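Local coordinates for protein fiber (Human adenovirus 35, PDB 2QLK) that forms the trimeric head (knob) of the viral fibre, which attaches the virus to host cells by binding the receptor CD46, at residues Pro30-Cys34 against Gly45-Leu49; Gln83-Tyr87 against Glu98-Lys102. The contacts are given in a common frame with arbitrary orientation. Residues are numbered along the deposited sequence.

Contact 1. Residues Pro30-Cys34 against Gly45-Leu49; sequences PPPNC and GKLTL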
loop_
_atom_site.group_PDB
_atom_site.type_symbol
_atom_site.label_atom_id
_atom_site.label_comp_id
_atom_site.label_asym_id
_atom_site.label_seq_id
_atom_site.Cartn_x
_atom_site.Cartn_y
_atom_site.Cartn_z
ATOM N N PRO A 30 2.474 -14.955 17.385
ATOM C CA PRO A 30 1.466 -15.875 17.913
ATOM C C PRO A 30 1.824 -17.332 17.688
ATOM O O PRO A 30 2.690 -17.652 16.876
ATOM C CB PRO A 30 0.229 -15.498 17.122
ATOM C CG PRO A 30 0.817 -15.320 15.765
ATOM C CD PRO A 30 2.062 -14.478 16.052
ATOM N N PRO A 31 1.160 -18.240 18.421
ATOM C CA PRO A 31 1.432 -19.666 18.255
ATOM C C PRO A 31 0.671 -20.102 17.002
ATOM O O PRO A 31 -0.040 -19.284 16.401
ATOM C CB PRO A 31 0.827 -20.267 19.518
ATOM C CG PRO A 31 -0.388 -19.403 19.723
ATOM C CD PRO A 31 0.178 -18.010 19.497
ATOM N N PRO A 32 0.836 -21.364 16.567
ATOM C CA PRO A 32 0.079 -21.780 15.376
ATOM C C PRO A 32 -1.361 -21.396 15.719
ATOM O O PRO A 32 -1.877 -21.810 16.774
ATOM C CB PRO A 32 0.286 -23.289 15.341
ATOM C CG PRO A 32 1.698 -23.445 15.909
ATOM C CD PRO A 32 1.745 -22.425 17.039
ATOM N N ASN A 33 -2.000 -20.602 14.851
ATOM C CA ASN A 33 -3.338 -20.111 15.125
ATOM C C ASN A 33 -4.383 -20.279 14.020
ATOM O O ASN A 33 -5.528 -19.867 14.196
ATOM C CB ASN A 33 -3.244 -18.634 15.529
ATOM C CG ASN A 33 -2.614 -17.782 14.436
ATOM O OD1 ASN A 33 -2.398 -18.261 13.324
ATOM N ND2 ASN A 33 -2.336 -16.525 14.742
ATOM N N CYS A 34 -4.010 -20.864 12.883
ATOM C CA CYS A 34 -4.996 -21.069 11.821
ATOM C C CYS A 34 -4.842 -22.425 11.156
ATOM O O CYS A 34 -3.860 -23.113 11.367
ATOM C CB CYS A 34 -4.920 -19.943 10.784
ATOM S SG CYS A 34 -3.338 -19.772 10.000
ATOM N N GLY A 45 -0.577 -23.207 10.676
ATOM C CA GLY A 45 -0.031 -21.971 10.181
ATOM C C GLY A 45 -0.042 -20.867 11.212
ATOM O O GLY A 45 -0.801 -20.920 12.192
ATOM N N LYS A 46 0.819 -19.873 10.996
ATOM C CA LYS A 46 0.898 -18.716 11.886
ATOM C C LYS A 46 0.558 -17.455 11.120
ATOM O O LYS A 46 1.337 -16.972 10.310
ATOM C CB LYS A 46 2.296 -18.587 12.481
ATOM C CG LYS A 46 2.677 -19.749 13.371
ATOM C CD LYS A 46 4.159 -19.700 13.743
ATOM C CE LYS A 46 4.494 -20.734 14.834
ATOM N NZ LYS A 46 5.974 -20.863 15.086
ATOM N N LEU A 47 -0.622 -16.937 11.374
ATOM C CA LEU A 47 -1.078 -15.738 10.718
ATOM C C LEU A 47 -0.892 -14.514 11.602
ATOM O O LEU A 47 -1.342 -14.477 12.751
ATOM C CB LEU A 47 -2.547 -15.902 10.357
ATOM C CG LEU A 47 -3.210 -14.624 9.821
ATOM C CD1 LEU A 47 -2.883 -14.467 8.302
ATOM C CD2 LEU A 47 -4.742 -14.700 10.056
ATOM N N THR A 48 -0.196 -13.522 11.068
ATOM C CA THR A 48 0.018 -12.254 11.765
ATOM C C THR A 48 -0.873 -11.256 11.029
ATOM O O THR A 48 -0.654 -10.932 9.847
ATOM C CB THR A 48 1.476 -11.769 11.660
ATOM O OG1 THR A 48 2.340 -12.716 12.302
ATOM C CG2 THR A 48 1.640 -10.376 12.303
ATOM N N LEU A 49 -1.889 -10.785 11.729
ATOM C CA LEU A 49 -2.817 -9.837 11.182
ATOM C C LEU A 49 -2.889 -8.686 12.158
ATOM O O LEU A 49 -3.102 -8.907 13.348
ATOM C CB LEU A 49 -4.198 -10.461 11.072
ATOM C CG LEU A 49 -5.337 -9.513 10.705
ATOM C CD1 LEU A 49 -5.168 -8.969 9.271
ATOM C CD2 LEU A 49 -6.628 -10.296 10.824
#
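Backbone hydrogen bonds join the loop 30-34 to the start of strand 45-54 at one antiparallel bridge, Cys34 with Gly45. Gly45 O accepts from both Asn33 N (2.9 Å) and Cys34 N (3.3 Å), so two loop residues face one strand residue, a classic beta bulge; the return bond, Gly45 N to Cys34 O at 3.4 Å, is weak. Pro32 CA also lies 3.4 Å from Gly45 O as a CA-H...O contact. Beyond the bulge a side chain takes over from the main chain. The side-chain carboxamide of Asn33 pairs with both backbone polar groups of Leu47: Leu47 N donates to Asn33 OD1 and Asn33 ND2 donates to Leu47 O, both at 3.0 Å and nearly straight. Van der Waals contacts surround these bonds. Pro30 CG rests against Leu47 O at 3.8 Å, Pro32 CD meets the aliphatic part of Lys46 at CE (3.9 Å), and Cys34 SG makes apolar contact with Leu47 CB (4.0 Å), turned inward near Leu64 and Leu84. Prolines have no N-H to offer a neighbouring strand, so the Asn33 carboxamide, acting like a peptide group, extends the strand-like pairing of this knob loop where the Pro30-Pro32 backbone cannot donate.

Contact 2. Residues Gln83-Tyr87 against Glu98-Lys102; sequences QLRLY and ESDLK
Gln83-Tyr87 is extended strand, whereas Glu98-Lys102 is an irregular loop; end to end, the touching parts run 117° apart. The CA atoms come nearest at Leu86-Ser99 (4.8 Å) and Arg85-Asp100 (5.3 Å). One main-chain bond crosses, Asp100 N to Arg85 O at 2.9 Å. Asp100 (chi1 m) points its carboxylate back at the strand: OD2 accepts from Arg85 N (2.8 Å) and Arg85 NE (3.1 Å), OD1 from Arg85 NH2 (3.2 Å), a bidentate salt bridge with the guanidinium edge, which Arg85 presents with chi1 m, chi2 t, chi3 m. Glu98 O lies over one guanidinium face, 3.5 Å from Arg85 NH2. Ser99 (chi1 m) accepts from Tyr87 N at its OG, 2.7 Å. On the other strand face from Arg85, Leu86 CD2 packs on Leu101 CB at 3.5 Å. Asp100 OD2 and Ser99 OG thus accept the outward N-H groups of Arg85 and Tyr87 on strand 79-88, within the subunit an edge strand of the knob's beta sandwich; strand 177-186 hydrogen-bonds to Leu84 and Leu86 on its other side.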
loop_
_atom_site.group_PDB
_atom_site.type_symbol
_atom_site.label_atom_id
_atom_site.label_comp_id
_atom_site.label_asym_id
_atom_site.label_seq_id
_atom_site.Cartn_x
_atom_site.Cartn_y
_atom_site.Cartn_z
ATOM N N GLN A 83 -6.254 -20.367 1.610
ATOM C CA GLN A 83 -7.393 -19.529 1.937
ATOM C C GLN A 83 -7.603 -19.502 3.437
ATOM O O GLN A 83 -7.502 -20.521 4.109
ATOM C CB GLN A 83 -8.652 -20.065 1.263
ATOM C CG GLN A 83 -9.854 -19.142 1.435
ATOM C CD GLN A 83 -11.128 -19.720 0.844
ATOM O OE1 GLN A 83 -11.781 -20.566 1.459
ATOM N NE2 GLN A 83 -11.483 -19.267 -0.366
ATOM N N LEU A 84 -7.898 -18.330 3.969
ATOM C CA LEU A 84 -8.121 -18.205 5.402
ATOM C C LEU A 84 -9.360 -17.346 5.550
ATOM O O LEU A 84 -9.379 -16.189 5.117
ATOM C CB LEU A 84 -6.913 -17.538 6.072
ATOM C CG LEU A 84 -5.894 -18.276 6.961
ATOM C CD1 LEU A 84 -6.114 -19.806 6.990
ATOM C CD2 LEU A 84 -4.498 -17.925 6.496
ATOM N N ARG A 85 -10.396 -17.907 6.156
ATOM C CA ARG A 85 -11.645 -17.179 6.355
ATOM C C ARG A 85 -11.867 -16.757 7.801
ATOM O O ARG A 85 -11.750 -17.569 8.730
ATOM C CB ARG A 85 -12.822 -18.037 5.931
ATOM C CG ARG A 85 -12.759 -18.572 4.511
ATOM C CD ARG A 85 -13.704 -19.765 4.390
ATOM N NE ARG A 85 -13.381 -20.773 5.404
ATOM C CZ ARG A 85 -14.242 -21.656 5.906
ATOM N NH1 ARG A 85 -15.509 -21.676 5.498
ATOM N NH2 ARG A 85 -13.835 -22.514 6.837
ATOM N N LEU A 86 -12.193 -15.483 7.994
ATOM C CA LEU A 86 -12.480 -14.967 9.311
ATOM C C LEU A 86 -13.951 -14.565 9.332
ATOM O O LEU A 86 -14.397 -13.811 8.474
ATOM C CB LEU A 86 -11.627 -13.747 9.630
ATOM C CG LEU A 86 -10.102 -13.790 9.509
ATOM C CD1 LEU A 86 -9.490 -12.865 10.567
ATOM C CD2 LEU A 86 -9.600 -15.174 9.678
ATOM N N TYR A 87 -14.709 -15.082 10.297
ATOM C CA TYR A 87 -16.119 -14.712 10.399
ATOM C C TYR A 87 -16.297 -14.041 11.757
ATOM O O TYR A 87 -15.777 -14.522 12.771
ATOM C CB TYR A 87 -17.017 -15.941 10.276
ATOM C CG TYR A 87 -16.919 -16.670 8.948
ATOM C CD1 TYR A 87 -17.337 -16.070 7.766
ATOM C CD2 TYR A 87 -16.417 -17.970 8.879
ATOM C CE1 TYR A 87 -17.261 -16.755 6.536
ATOM C CE2 TYR A 87 -16.341 -18.669 7.661
ATOM C CZ TYR A 87 -16.766 -18.053 6.498
ATOM O OH TYR A 87 -16.718 -18.745 5.301
ATOM N N GLU A 98 -16.101 -21.457 13.244
ATOM C CA GLU A 98 -16.403 -21.403 11.808
ATOM C C GLU A 98 -15.264 -20.835 10.971
ATOM O O GLU A 98 -15.174 -21.085 9.775
ATOM C CB GLU A 98 -17.660 -20.556 11.577
ATOM C CG GLU A 98 -18.910 -21.119 12.239
ATOM C CD GLU A 98 -19.961 -20.062 12.528
ATOM O OE1 GLU A 98 -20.398 -19.366 11.583
ATOM O OE2 GLU A 98 -20.353 -19.933 13.710
ATOM N N SER A 99 -14.403 -20.055 11.609
ATOM C CA SER A 99 -13.258 -19.436 10.932
ATOM C C SER A 99 -12.031 -20.349 10.883
ATOM O O SER A 99 -11.900 -21.262 11.694
ATOM C CB SER A 99 -12.874 -18.152 11.662
ATOM O OG SER A 99 -13.971 -17.253 11.750
ATOM N N ASP A 100 -11.141 -20.086 9.923
ATOM C CA ASP A 100 -9.894 -20.821 9.795
ATOM C C ASP A 100 -8.896 -20.303 10.843
ATOM O O ASP A 100 -7.954 -21.011 11.187
ATOM C CB ASP A 100 -9.321 -20.672 8.385
ATOM C CG ASP A 100 -10.216 -21.297 7.338
ATOM O OD1 ASP A 100 -10.701 -22.428 7.570
ATOM O OD2 ASP A 100 -10.437 -20.667 6.282
ATOM N N LEU A 101 -9.092 -19.067 11.327
ATOM C CA LEU A 101 -8.247 -18.504 12.397
ATOM C C LEU A 101 -8.923 -18.997 13.704
ATOM O O LEU A 101 -10.078 -18.670 13.956
ATOM C CB LEU A 101 -8.262 -16.968 12.371
ATOM C CG LEU A 101 -7.562 -16.265 13.546
ATOM C CD1 LEU A 101 -6.118 -16.738 13.631
ATOM C CD2 LEU A 101 -7.592 -14.732 13.347
ATOM N N LYS A 102 -8.198 -19.752 14.527
ATOM C CA LYS A 102 -8.773 -20.356 15.740
ATOM C C LYS A 102 -8.554 -19.683 17.092
ATOM O O LYS A 102 -8.997 -20.200 18.135
ATOM C CB LYS A 102 -8.285 -21.791 15.848
ATOM C CG LYS A 102 -8.587 -22.638 14.619
ATOM C CD LYS A 102 -10.068 -22.684 14.319
ATOM C CE LYS A 102 -10.376 -23.659 13.187
ATOM N NZ LYS A 102 -11.862 -23.759 12.962
HETATM O O HOH W 1 -11.039 -22.216 4.282
#

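The two contacts follow one another along the chain, yet their centres lie only 11 Å apart and their loops meet. Asn33 O and Lys102 N, 2.7 Å apart, probably form a hydrogen bond; beside it Cys34 CB packs on Asp100 O at 3.2 Å, and Asn33 O lies 3.2 Å from Leu101 CD1. Loop 30-34, bonded to strand 45-54, and loop 98-102, bonded to strand 79-88, bridge the two sheets through Asn33-Lys102. Deeper in, Leu49 CD2 touches Leu86 CD1 at 3.9 Å, so strand 45-54 of one sheet meets strand 79-88 of the other across the interior of the beta sandwich. Thr48 also packs on Ile208 of the second subunit, whereas contact 2 lies within its own.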